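Long-range contacts in hypothetical protein, GDSL-like Lipase/Acylhydrolase family protein (Bacteroides uniformis, PDB 4M8K), which is a putative GDSL-like lipase or acylhydrolase and so probably hydrolyses ester bonds, although its natural substrate is not known: residues 133-138 against 184-189; 194-199 against 213-218. All coordinates share one frame; numbering follows the deposited sequence.

Contact 1: 133-138 against 184-189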
ATOM      1  N   TYR A 133      -1.960  15.589 -13.293  1.00 27.06           N
ATOM      2  CA  TYR A 133      -3.210  14.952 -12.923  1.00 26.25           C
ATOM      3  C   TYR A 133      -3.901  14.548 -14.201  1.00 29.36           C
ATOM      4  O   TYR A 133      -3.863  15.274 -15.180  1.00 27.89           O
ATOM      5  CB  TYR A 133      -4.103  15.897 -12.134  1.00 35.37           C
ATOM      6  CG  TYR A 133      -3.479  16.259 -10.827  1.00 34.91           C
ATOM      7  CD1 TYR A 133      -3.409  15.321  -9.809  1.00 32.03           C
ATOM      8  CD2 TYR A 133      -2.892  17.518 -10.619  1.00 33.95           C
ATOM      9  CE1 TYR A 133      -2.838  15.625  -8.600  1.00 32.12           C
ATOM     10  CE2 TYR A 133      -2.267  17.823  -9.404  1.00 34.72           C
ATOM     11  CZ  TYR A 133      -2.262  16.877  -8.390  1.00 38.13           C
ATOM     12  OH  TYR A 133      -1.684  17.136  -7.151  1.00 38.68           O
ATOM     13  N   GLN A 134      -4.480  13.361 -14.211  1.00 26.55           N
ATOM     14  CA  GLN A 134      -5.003  12.759 -15.416  1.00 24.69           C
ATOM     15  C   GLN A 134      -6.066  11.758 -15.048  1.00 23.42           C
ATOM     16  O   GLN A 134      -5.795  10.670 -14.489  1.00 23.61           O
ATOM     17  CB  GLN A 134      -3.871  12.095 -16.245  1.00 25.95           C
ATOM     18  CG  GLN A 134      -4.350  11.499 -17.575  1.00 24.39           C
ATOM     19  CD  GLN A 134      -3.226  10.922 -18.472  1.00 23.51           C
ATOM     20  OE1 GLN A 134      -2.055  10.877 -18.114  1.00 28.95           O
ATOM     21  NE2 GLN A 134      -3.613  10.459 -19.631  1.00 27.73           N
ATOM     22  N   TYR A 135      -7.303  12.047 -15.445  1.00 27.14           N
ATOM     23  CA  TYR A 135      -8.425  11.219 -15.022  1.00 24.82           C
ATOM     24  C   TYR A 135      -9.073  10.337 -16.120  1.00 30.71           C
ATOM     25  O   TYR A 135     -10.127   9.751 -15.920  1.00 30.45           O
ATOM     26  CB  TYR A 135      -9.444  12.163 -14.356  1.00 30.50           C
ATOM     27  CG  TYR A 135      -8.832  12.887 -13.167  1.00 30.16           C
ATOM     28  CD1 TYR A 135      -8.517  12.201 -12.020  1.00 27.98           C
ATOM     29  CD2 TYR A 135      -8.507  14.248 -13.217  1.00 31.17           C
ATOM     30  CE1 TYR A 135      -7.952  12.849 -10.935  1.00 29.44           C
ATOM     31  CE2 TYR A 135      -7.937  14.918 -12.125  1.00 30.07           C
ATOM     32  CZ  TYR A 135      -7.665  14.214 -10.976  1.00 36.61           C
ATOM     33  OH  TYR A 135      -7.094  14.818  -9.872  1.00 28.78           O
ATOM     34  N   ASP A 136      -8.429  10.215 -17.278  1.00 30.18           N
ATOM     35  CA  ASP A 136      -8.857   9.290 -18.322  1.00 25.41           C
ATOM     36  C   ASP A 136      -7.779   9.277 -19.397  1.00 26.49           C
ATOM     37  O   ASP A 136      -6.889  10.147 -19.394  1.00 26.49           O
ATOM     38  CB  ASP A 136     -10.219   9.679 -18.928  1.00 33.91           C
ATOM     39  CG  ASP A 136     -11.113   8.436 -19.220  1.00 44.23           C
ATOM     40  OD1 ASP A 136     -10.604   7.375 -19.724  1.00 47.60           O
ATOM     41  OD2 ASP A 136     -12.331   8.515 -18.964  1.00 62.76           O
ATOM     42  N   GLY A 137      -7.867   8.337 -20.326  1.00 26.04           N
ATOM     43  CA  GLY A 137      -7.043   8.351 -21.550  1.00 26.53           C
ATOM     44  C   GLY A 137      -5.585   7.908 -21.367  1.00 28.75           C
ATOM     45  O   GLY A 137      -4.728   8.194 -22.205  1.00 28.27           O
ATOM     46  N   TRP A 138      -5.310   7.205 -20.279  1.00 28.69           N
ATOM     47  CA  TRP A 138      -3.941   6.845 -19.908  1.00 26.50           C
ATOM     48  C   TRP A 138      -3.271   5.967 -20.950  1.00 26.19           C
ATOM     49  O   TRP A 138      -3.748   4.846 -21.263  1.00 24.92           O
ATOM     50  CB  TRP A 138      -3.933   6.110 -18.597  1.00 27.67           C
ATOM     51  CG  TRP A 138      -4.640   6.813 -17.457  1.00 22.09           C
ATOM     52  CD1 TRP A 138      -4.137   7.784 -16.674  1.00 23.79           C
ATOM     53  CD2 TRP A 138      -5.965   6.573 -16.995  1.00 24.13           C
ATOM     54  NE1 TRP A 138      -5.044   8.169 -15.740  1.00 20.42           N
ATOM     55  CE2 TRP A 138      -6.169   7.418 -15.884  1.00 22.16           C
ATOM     56  CE3 TRP A 138      -6.985   5.704 -17.382  1.00 22.67           C
ATOM     57  CZ2 TRP A 138      -7.369   7.466 -15.189  1.00 24.98           C
ATOM     58  CZ3 TRP A 138      -8.184   5.738 -16.682  1.00 25.73           C
ATOM     59  CH2 TRP A 138      -8.368   6.626 -15.603  1.00 24.36           C
ATOM     60  N   GLU A 184      -4.945  14.799  -3.113  1.00 24.61           N
ATOM     61  CA  GLU A 184      -5.811  15.377  -4.148  1.00 26.67           C
ATOM     62  C   GLU A 184      -6.523  14.297  -4.996  1.00 24.36           C
ATOM     63  O   GLU A 184      -7.717  14.380  -5.302  1.00 22.88           O
ATOM     64  CB  GLU A 184      -4.989  16.273  -5.071  1.00 25.18           C
ATOM     65  CG  GLU A 184      -5.731  16.724  -6.331  1.00 31.07           C
ATOM     66  CD  GLU A 184      -6.981  17.550  -6.040  1.00 32.89           C
ATOM     67  OE1 GLU A 184      -7.282  17.871  -4.868  1.00 36.48           O
ATOM     68  OE2 GLU A 184      -7.683  17.914  -6.996  1.00 37.44           O
ATOM     69  N   ILE A 185      -5.764  13.296  -5.413  1.00 19.03           N
ATOM     70  CA  ILE A 185      -6.315  12.219  -6.221  1.00 19.42           C
ATOM     71  C   ILE A 185      -7.271  11.333  -5.411  1.00 21.70           C
ATOM     72  O   ILE A 185      -8.346  10.975  -5.950  1.00 23.35           O
ATOM     73  CB  ILE A 185      -5.175  11.377  -6.909  1.00 21.31           C
ATOM     74  CG1 ILE A 185      -4.377  12.264  -7.857  1.00 25.45           C
ATOM     75  CG2 ILE A 185      -5.753  10.217  -7.691  1.00 20.29           C
ATOM     76  CD1 ILE A 185      -3.066  11.683  -8.316  1.00 26.17           C
ATOM     77  N   CYS A 186      -6.937  10.985  -4.152  1.00 23.48           N
ATOM     78  CA  CYS A 186      -7.895  10.345  -3.267  1.00 22.48           C
ATOM     79  C   CYS A 186      -9.192  11.138  -3.164  1.00 23.76           C
ATOM     80  O   CYS A 186     -10.287  10.573  -3.269  1.00 25.80           O
ATOM     81  CB  CYS A 186      -7.343  10.193  -1.877  1.00 21.14           C
ATOM     82  SG  CYS A 186      -6.087   8.870  -1.782  1.00 23.63           S
ATOM     83  N   ARG A 187      -9.079  12.438  -2.991  1.00 22.87           N
ATOM     84  CA  ARG A 187     -10.297  13.304  -2.941  1.00 25.65           C
ATOM     85  C   ARG A 187     -11.106  13.235  -4.263  1.00 33.39           C
ATOM     86  O   ARG A 187     -12.352  13.121  -4.250  1.00 29.76           O
ATOM     87  CB  ARG A 187      -9.918  14.740  -2.570  1.00 37.82           C
ATOM     88  CG  ARG A 187     -11.143  15.709  -2.503  1.00 47.68           C
ATOM     89  CD  ARG A 187     -10.942  17.122  -3.112  1.00 53.25           C
ATOM     90  NE  ARG A 187     -10.399  17.099  -4.489  1.00 48.13           N
ATOM     91  CZ  ARG A 187     -11.117  16.896  -5.596  1.00 41.52           C
ATOM     92  NH1 ARG A 187     -12.424  16.730  -5.531  1.00 44.30           N
ATOM     93  NH2 ARG A 187     -10.531  16.877  -6.791  1.00 50.32           N
ATOM     94  N   HIS A 188     -10.416  13.268  -5.401  1.00 29.24           N
ATOM     95  CA  HIS A 188     -11.114  13.135  -6.676  1.00 29.49           C
ATOM     96  C   HIS A 188     -11.967  11.866  -6.692  1.00 25.65           C
ATOM     97  O   HIS A 188     -13.102  11.900  -7.037  1.00 24.46           O
ATOM     98  CB  HIS A 188     -10.126  13.103  -7.847  1.00 27.39           C
ATOM     99  CG  HIS A 188     -10.786  12.970  -9.198  1.00 28.30           C
ATOM    100  ND1 HIS A 188     -11.187  14.065  -9.950  1.00 28.48           N
ATOM    101  CD2 HIS A 188     -11.139  11.875  -9.920  1.00 26.01           C
ATOM    102  CE1 HIS A 188     -11.766  13.654 -11.068  1.00 24.55           C
ATOM    103  NE2 HIS A 188     -11.762  12.331 -11.072  1.00 32.41           N
ATOM    104  N   TYR A 189     -11.370  10.735  -6.316  1.00 22.66           N
ATOM    105  CA  TYR A 189     -12.035   9.446  -6.407  1.00 23.49           C
ATOM    106  C   TYR A 189     -12.878   9.079  -5.167  1.00 29.01           C
ATOM    107  O   TYR A 189     -13.514   8.019  -5.152  1.00 28.47           O
ATOM    108  CB  TYR A 189     -11.004   8.362  -6.747  1.00 25.68           C
ATOM    109  CG  TYR A 189     -10.527   8.449  -8.210  1.00 22.96           C
ATOM    110  CD1 TYR A 189     -11.325   8.003  -9.259  1.00 25.12           C
ATOM    111  CD2 TYR A 189      -9.314   9.034  -8.517  1.00 23.81           C
ATOM    112  CE1 TYR A 189     -10.873   8.075 -10.570  1.00 24.24           C
ATOM    113  CE2 TYR A 189      -8.875   9.148  -9.816  1.00 24.86           C
ATOM    114  CZ  TYR A 189      -9.644   8.645 -10.838  1.00 22.58           C
ATOM    115  OH  TYR A 189      -9.164   8.804 -12.128  1.00 25.39           O
TER
HETATM  116  O   HOH W   1     -11.158   8.549 -13.757  1.00 27.79           O
HETATM  117  O   HOH W   2      -7.357  17.312  -9.499  1.00 40.08           O
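The rings of Tyr135 and His188 lie face to face, centroids 3.6 Å apart and planes inclined by 14°, with Tyr135 CD1 over the centre of the imidazole. The CG of His188 stands anti to its backbone N (chi1 -180°), which extends the imidazole from the helix toward the loop. At the edge of the Tyr135 ring, Tyr189 OH approaches CD1 to 3.5 Å; the two tyrosine rings meet obliquely, at 56°. Further along, Tyr133 turns a ring edge to Ile185, CD1 lying 3.8 Å from CG1. The contact thus sets the long loop between helices 121-126 and 146-160 against helix 176-189, with Tyr135, His188 and Tyr189 as an aromatic cluster at the protein surface. Two waters join the sides: one links Tyr135 O to Tyr189 OH, the other Tyr135 OH to Glu184 OE2. Replacing Tyr135 with an alanine would probably leave one imidazole face without its stacking partner and the Glu184 water without its phenol. Arg187 holds the Glu184 carboxylate side-on through NE and NH2, both meeting it from above its plane. Within the loop, Trp138 NE1 donates to Gln134 O (2.9 Å), and the Trp138 indole packs edge-to-face with Tyr152 of helix 146-160.

Contact 2: 194-199 against 213-218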
ATOM      1  N   ILE A 194      -5.407   7.934   4.553  1.00 24.32           N
ATOM      2  CA  ILE A 194      -4.896   7.879   5.937  1.00 23.93           C
ATOM      3  C   ILE A 194      -3.519   8.498   5.933  1.00 23.95           C
ATOM      4  O   ILE A 194      -2.561   7.944   5.400  1.00 23.10           O
ATOM      5  CB  ILE A 194      -4.881   6.440   6.439  1.00 28.43           C
ATOM      6  CG1 ILE A 194      -6.309   5.897   6.333  1.00 31.55           C
ATOM      7  CG2 ILE A 194      -4.373   6.373   7.858  1.00 31.94           C
ATOM      8  CD1 ILE A 194      -6.483   4.417   6.477  1.00 31.12           C
ATOM      9  N   ARG A 195      -3.409   9.681   6.506  1.00 22.08           N
ATOM     10  CA  ARG A 195      -2.129  10.395   6.497  1.00 27.92           C
ATOM     11  C   ARG A 195      -1.323  10.058   7.739  1.00 24.80           C
ATOM     12  O   ARG A 195      -1.540  10.593   8.803  1.00 28.93           O
ATOM     13  CB  ARG A 195      -2.363  11.882   6.327  1.00 31.66           C
ATOM     14  CG  ARG A 195      -2.932  12.155   4.937  1.00 36.31           C
ATOM     15  CD  ARG A 195      -3.229  13.626   4.631  1.00 39.79           C
ATOM     16  NE  ARG A 195      -4.223  14.177   5.542  1.00 44.81           N
ATOM     17  CZ  ARG A 195      -5.541  13.955   5.462  1.00 77.84           C
ATOM     18  NH1 ARG A 195      -6.074  13.189   4.505  1.00 67.59           N
ATOM     19  NH2 ARG A 195      -6.350  14.511   6.354  1.00 95.32           N
ATOM     20  N   LEU A 196      -0.398   9.118   7.601  1.00 19.34           N
ATOM     21  CA  LEU A 196       0.342   8.676   8.756  1.00 21.31           C
ATOM     22  C   LEU A 196       1.214   9.801   9.339  1.00 22.75           C
ATOM     23  O   LEU A 196       1.692  10.655   8.605  1.00 21.14           O
ATOM     24  CB  LEU A 196       1.211   7.518   8.400  1.00 19.84           C
ATOM     25  CG  LEU A 196       0.480   6.315   7.848  1.00 22.65           C
ATOM     26  CD1 LEU A 196       1.515   5.259   7.447  1.00 21.20           C
ATOM     27  CD2 LEU A 196      -0.474   5.783   8.869  1.00 24.49           C
ATOM     28  N   HIS A 197       1.391   9.796  10.657  1.00 21.00           N
ATOM     29  CA  HIS A 197       2.261  10.758  11.305  1.00 25.11           C
ATOM     30  C   HIS A 197       3.022  10.083  12.451  1.00 24.18           C
ATOM     31  O   HIS A 197       2.526   9.155  13.059  1.00 24.47           O
ATOM     32  CB  HIS A 197       1.436  11.928  11.835  1.00 25.88           C
ATOM     33  CG  HIS A 197       0.374  11.505  12.806  1.00 28.53           C
ATOM     34  ND1 HIS A 197       0.571  11.458  14.177  1.00 28.06           N
ATOM     35  CD2 HIS A 197      -0.911  11.123  12.601  1.00 31.45           C
ATOM     36  CE1 HIS A 197      -0.533  11.038  14.760  1.00 29.24           C
ATOM     37  NE2 HIS A 197      -1.440  10.820  13.828  1.00 31.24           N
ATOM     38  N   ASP A 198       4.204  10.583  12.762  1.00 24.66           N
ATOM     39  CA  ASP A 198       4.942  10.116  13.942  1.00 28.71           C
ATOM     40  C   ASP A 198       5.145   8.611  13.908  1.00 27.69           C
ATOM     41  O   ASP A 198       4.873   7.898  14.864  1.00 26.07           O
ATOM     42  CB  ASP A 198       4.200  10.567  15.199  1.00 30.50           C
ATOM     43  CG  ASP A 198       4.009  12.066  15.210  1.00 32.56           C
ATOM     44  OD1 ASP A 198       5.039  12.763  15.169  1.00 34.66           O
ATOM     45  OD2 ASP A 198       2.854  12.538  15.206  1.00 39.74           O
ATOM     46  N   ILE A 199       5.636   8.146  12.774  1.00 29.02           N
ATOM     47  CA  ILE A 199       5.953   6.740  12.586  1.00 25.77           C
ATOM     48  C   ILE A 199       7.454   6.495  12.827  1.00 24.81           C
ATOM     49  O   ILE A 199       8.291   6.921  12.055  1.00 25.67           O
ATOM     50  CB  ILE A 199       5.547   6.311  11.153  1.00 25.24           C
ATOM     51  CG1 ILE A 199       4.070   6.640  10.855  1.00 26.23           C
ATOM     52  CG2 ILE A 199       5.766   4.857  10.956  1.00 25.95           C
ATOM     53  CD1 ILE A 199       3.063   6.067  11.839  1.00 25.59           C
ATOM     54  N   SER A 213       1.999   2.059  15.575  1.00 26.08           N
ATOM     55  CA  SER A 213       1.400   3.364  15.259  1.00 28.21           C
ATOM     56  C   SER A 213       0.605   3.296  13.969  1.00 23.60           C
ATOM     57  O   SER A 213      -0.486   3.912  13.871  1.00 23.54           O
ATOM     58  CB  SER A 213       2.489   4.449  15.203  1.00 29.55           C
ATOM     59  OG  SER A 213       3.160   4.540  16.455  1.00 25.97           O
ATOM     60  N   ILE A 214       1.149   2.604  12.958  1.00 23.67           N
ATOM     61  CA  ILE A 214       0.436   2.465  11.660  1.00 24.43           C
ATOM     62  C   ILE A 214      -0.888   1.725  11.861  1.00 26.93           C
ATOM     63  O   ILE A 214      -1.951   2.204  11.463  1.00 23.71           O
ATOM     64  CB  ILE A 214       1.251   1.762  10.564  1.00 23.01           C
ATOM     65  CG1 ILE A 214       2.485   2.594  10.198  1.00 21.80           C
ATOM     66  CG2 ILE A 214       0.365   1.518   9.348  1.00 21.95           C
ATOM     67  CD1 ILE A 214       3.488   1.849   9.314  1.00 21.22           C
ATOM     68  N   ASP A 215      -0.804   0.572  12.497  1.00 21.74           N
ATOM     69  CA  ASP A 215      -2.004  -0.210  12.918  1.00 24.05           C
ATOM     70  C   ASP A 215      -3.030   0.696  13.558  1.00 23.96           C
ATOM     71  O   ASP A 215      -4.168   0.789  13.081  1.00 23.07           O
ATOM     72  CB  ASP A 215      -1.548  -1.367  13.836  1.00 24.40           C
ATOM     73  CG  ASP A 215      -2.685  -2.077  14.598  1.00 27.34           C
ATOM     74  OD1 ASP A 215      -3.841  -2.082  14.169  1.00 30.35           O
ATOM     75  OD2 ASP A 215      -2.350  -2.593  15.680  1.00 24.69           O
ATOM     76  N   ALA A 216      -2.615   1.440  14.590  1.00 27.79           N
ATOM     77  CA  ALA A 216      -3.555   2.261  15.331  1.00 28.65           C
ATOM     78  C   ALA A 216      -4.143   3.359  14.460  1.00 26.14           C
ATOM     79  O   ALA A 216      -5.342   3.573  14.509  1.00 25.05           O
ATOM     80  CB  ALA A 216      -2.934   2.865  16.600  1.00 29.02           C
ATOM     81  N   GLN A 217      -3.315   4.011  13.647  1.00 24.61           N
ATOM     82  CA  GLN A 217      -3.799   5.093  12.816  1.00 26.76           C
ATOM     83  C   GLN A 217      -4.718   4.621  11.683  1.00 30.42           C
ATOM     84  O   GLN A 217      -5.670   5.316  11.343  1.00 23.52           O
ATOM     85  CB  GLN A 217      -2.622   5.917  12.255  1.00 29.27           C
ATOM     86  CG  GLN A 217      -2.041   6.828  13.310  1.00 28.20           C
ATOM     87  CD  GLN A 217      -0.766   7.511  12.875  1.00 32.99           C
ATOM     88  OE1 GLN A 217      -0.645   7.998  11.740  1.00 24.55           O
ATOM     89  NE2 GLN A 217       0.204   7.566  13.793  1.00 27.65           N
ATOM     90  N   VAL A 218      -4.418   3.472  11.072  1.00 24.93           N
ATOM     91  CA  VAL A 218      -5.338   2.880  10.081  1.00 26.17           C
ATOM     92  C   VAL A 218      -6.702   2.598  10.758  1.00 29.28           C
ATOM     93  O   VAL A 218      -7.766   2.950  10.219  1.00 30.04           O
ATOM     94  CB  VAL A 218      -4.720   1.631   9.400  1.00 28.56           C
ATOM     95  CG1 VAL A 218      -5.741   0.908   8.540  1.00 31.95           C
ATOM     96  CG2 VAL A 218      -3.516   2.029   8.544  1.00 25.60           C
TER
HETATM   97  O   HOH W   3      -2.947   9.049  10.645  1.00 30.89           O
HETATM   98  O   HOH W   4       5.906   5.243  16.041  1.00 25.67           O
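Strand 192-195 is an outermost strand of the parallel five-stranded sheet of this alpha/beta domain, and the chain leaving it runs alongside helix 208-222, the last helix of the GDSL-like fold. Gln217 carries the polar half of the contact. Its side-chain amide pairs with both backbone groups of His197: OE1 accepts from His197 N at 2.9 Å through a lone pair in the carbonyl plane, and NE2 donates to His197 O at 2.9 Å, nearly straight at 169°. The same amide lies flat beneath the His197 imidazole, the planes 15° apart and NE2 3.6 Å from the ring plane, over its centre. The ring reaches this place because chi1 of 58° puts CG between the backbone N and the carbonyl carbon, folding the imidazole back over the amide. His197 ND1 in turn donates to Asp198 OD2 (2.7 Å), almost within the ring plane.

Below the amide the contact is apolar. Ile199 CD1 packs on Ser213 CB and on Ile214 CG1, the latter at 3.9 Å, while Leu196 CD1, just past the strand, meets the same Ile214 CG1. Ile194 CD1 and Val218 CG1 continue this layer at 4.1 Å, and Ile169 of the neighbouring strand 165-170 touches Ile194, Leu196 and Val218.

Waters bridge the backbone to the helix at two points: one donates to both Arg195 O and Gln217 OE1, the other joins Asp198 O to Ser213 OG, which is also hydrogen-bonded to Gln209 O. Gln217 OE1 therefore receives two hydrogens, one from His197 N and one from water. Held at both ends by the backbone of one residue, the buried amide has its flip state fixed, since exchanging oxygen and nitrogen would set donor against donor and acceptor against acceptor.

From the N terminus, the chain passes through strands 22-27, 75-81 and 114-118 before reaching 133-138, the first half of contact 1. It then runs through helix 146-160 and strand 165-170 and enters helix 176-189, where contact 1 closes over 45 intervening residues. Contact 2 opens on the strand that follows, 192-195, and closes after 13 residues on helix 208-222. The two are thus in series, neither nested nor crossed, with centres 24 Å apart and nearest atoms about 6 Å apart. Contact 1 ties a surface loop to helix 176-189; contact 2 joins the sheet's outermost strand 192-195 and the chain beyond it to helix 208-222.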